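Local coordinates for (5-formylfuran-3-yl)methyl phosphate transaminase (Methanococcus jannaschii, PDB 2Z61), which catalyses the transfer of an amino group from alanine to a phosphorylated furan aldehyde in methanofuran biosynthesis, using pyridoxal 5'-phosphate as cofactor, at residues 279-282 with 283-287. Sequence-based numbering, arbitrary orientation.
Sequences IKEF and DRRRR
The guanidinium of R285 carries CG of E281 over one face, 3.4 Å from NE, and holds a water in its plane at the edge, while the ring of F282 approaches it obliquely with the two planes 83° apart. At R284 the carboxylate of E281 arrives at the guanidinium edge, close to its plane. These are i to i+3 and i to i+4 side-chain contacts between successive turns of the long helix 269-295 of this class I aminotransferase, whose i+4 to i backbone hydrogen bonds here run from D283 N to I279 O through R286 N to F282 O. E281 leaves the helix with chi1 at 176°, its CG opposite the main-chain N, and then bends at chi2, which brings the carboxylate to the two arginines. OE1 of E281 forms a salt bridge of 2.6 Å with NH1 of R284, and its OE2 a long one with NE of R285. A water bridges E281 and R285, giving a hydrogen to OE2 of E281 and accepting one from NH2 of R285 at 2.8 Å. R285 runs extended past F282, bringing NH1 within 3.4 Å of the ring's CE2; its NH2 also pairs with D40, and Y354 and I357 of helix 354-368 touch its side chain. A leucine in its place would probably leave D40 without this cationic mate and deprive E281 of its water-bridged partner. F282 itself is buried, meeting F41 edge-to-face and the ring of Y307. Further round the helix D283 serves two arginines of the following turn. R287 NE reaches OD2 weakly, whereas R286, whose NH1 also bonds to the carbonyl oxygen of P303, sends NE to OD1 of D283 at 3.0 Å, nearly in line with the C-O bond and about 10° out of the guanidinium plane of R286.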
loop_
_atom_site.group_PDB
_atom_site.type_symbol
_atom_site.label_atom_id
_atom_site.label_comp_id
_atom_site.label_asym_id
_atom_site.label_seq_id
_atom_site.Cartn_x
_atom_site.Cartn_y
_atom_site.Cartn_z
ATOM N N ILE A 279 -11.878 -18.332 17.753
ATOM C CA ILE A 279 -11.244 -19.572 17.336
ATOM C C ILE A 279 -12.152 -20.773 17.605
ATOM O O ILE A 279 -12.242 -21.673 16.781
ATOM C CB ILE A 279 -9.873 -19.769 18.033
ATOM C CG1 ILE A 279 -8.875 -18.737 17.491
ATOM C CG2 ILE A 279 -9.350 -21.184 17.785
ATOM C CD1 ILE A 279 -7.539 -18.718 18.194
ATOM N N LYS A 280 -12.830 -20.778 18.747
ATOM C CA LYS A 280 -13.737 -21.877 19.079
ATOM C C LYS A 280 -14.882 -21.975 18.069
ATOM O O LYS A 280 -15.219 -23.060 17.604
ATOM C CB LYS A 280 -14.322 -21.689 20.483
ATOM C CG LYS A 280 -13.600 -22.441 21.589
ATOM C CD LYS A 280 -12.133 -22.073 21.681
ATOM C CE LYS A 280 -11.475 -22.789 22.854
ATOM N NZ LYS A 280 -12.184 -22.511 24.142
ATOM N N GLU A 281 -15.482 -20.838 17.734
ATOM C CA GLU A 281 -16.583 -20.826 16.779
ATOM C C GLU A 281 -16.142 -21.370 15.420
ATOM O O GLU A 281 -16.849 -22.172 14.813
ATOM C CB GLU A 281 -17.136 -19.401 16.625
ATOM C CG GLU A 281 -18.222 -19.274 15.562
ATOM C CD GLU A 281 -19.485 -20.056 15.897
ATOM O OE1 GLU A 281 -19.389 -21.179 16.436
ATOM O OE2 GLU A 281 -20.582 -19.544 15.607
ATOM N N PHE A 282 -14.976 -20.934 14.945
ATOM C CA PHE A 282 -14.458 -21.402 13.660
ATOM C C PHE A 282 -14.293 -22.920 13.672
ATOM O O PHE A 282 -14.574 -23.589 12.681
ATOM C CB PHE A 282 -13.098 -20.750 13.354
ATOM C CG PHE A 282 -13.184 -19.461 12.563
ATOM C CD1 PHE A 282 -12.351 -18.392 12.866
ATOM C CD2 PHE A 282 -14.060 -19.335 11.491
ATOM C CE1 PHE A 282 -12.389 -17.219 12.115
ATOM C CE2 PHE A 282 -14.106 -18.164 10.730
ATOM C CZ PHE A 282 -13.267 -17.105 11.045
ATOM N N ASP A 283 -13.831 -23.461 14.794
ATOM C CA ASP A 283 -13.620 -24.899 14.895
ATOM C C ASP A 283 -14.945 -25.659 14.867
ATOM O O ASP A 283 -15.035 -26.748 14.294
ATOM C CB ASP A 283 -12.838 -25.230 16.169
ATOM C CG ASP A 283 -12.461 -26.696 16.254
ATOM O OD1 ASP A 283 -12.129 -27.285 15.206
ATOM O OD2 ASP A 283 -12.480 -27.258 17.370
ATOM N N ARG A 284 -15.976 -25.083 15.481
ATOM C CA ARG A 284 -17.284 -25.725 15.482
ATOM C C ARG A 284 -17.763 -25.803 14.032
ATOM O O ARG A 284 -18.329 -26.808 13.599
ATOM C CB ARG A 284 -18.283 -24.916 16.312
ATOM C CG ARG A 284 -19.549 -25.691 16.654
ATOM C CD ARG A 284 -20.520 -24.862 17.478
ATOM N NE ARG A 284 -21.817 -24.681 16.834
ATOM C CZ ARG A 284 -22.326 -23.495 16.512
ATOM N NH1 ARG A 284 -21.651 -22.388 16.781
ATOM N NH2 ARG A 284 -23.510 -23.417 15.919
ATOM N N ARG A 285 -17.518 -24.732 13.283
ATOM C CA ARG A 285 -17.911 -24.669 11.884
ATOM C C ARG A 285 -17.111 -25.666 11.049
ATOM O O ARG A 285 -17.662 -26.376 10.208
ATOM C CB ARG A 285 -17.674 -23.263 11.349
ATOM C CG ARG A 285 -18.402 -22.175 12.120
ATOM C CD ARG A 285 -17.894 -20.817 11.689
ATOM N NE ARG A 285 -18.714 -19.724 12.179
ATOM C CZ ARG A 285 -18.476 -18.447 11.904
ATOM N NH1 ARG A 285 -17.434 -18.120 11.140
ATOM N NH2 ARG A 285 -19.279 -17.500 12.386
ATOM N N ARG A 286 -15.803 -25.713 11.286
ATOM C CA ARG A 286 -14.931 -26.616 10.546
ATOM C C ARG A 286 -15.393 -28.073 10.662
ATOM O O ARG A 286 -15.357 -28.832 9.682
ATOM C CB ARG A 286 -13.496 -26.469 11.061
ATOM C CG ARG A 286 -12.544 -27.528 10.565
ATOM C CD ARG A 286 -11.215 -27.431 11.290
ATOM N NE ARG A 286 -11.237 -28.219 12.517
ATOM C CZ ARG A 286 -10.619 -29.384 12.666
ATOM N NH1 ARG A 286 -9.929 -29.909 11.661
ATOM N NH2 ARG A 286 -10.679 -30.011 13.832
ATOM N N ARG A 287 -15.826 -28.458 11.856
ATOM C CA ARG A 287 -16.285 -29.821 12.089
ATOM C C ARG A 287 -17.588 -30.098 11.344
ATOM O O ARG A 287 -17.792 -31.193 10.825
ATOM C CB ARG A 287 -16.466 -30.066 13.591
ATOM C CG ARG A 287 -15.155 -30.103 14.373
ATOM C CD ARG A 287 -15.392 -30.244 15.873
ATOM N NE ARG A 287 -14.157 -30.094 16.644
ATOM C CZ ARG A 287 -13.116 -30.919 16.569
ATOM N NH1 ARG A 287 -13.150 -31.969 15.758
ATOM N NH2 ARG A 287 -12.033 -30.689 17.302
HETATM O O HOH W 1 -21.314 -19.103 13.310
#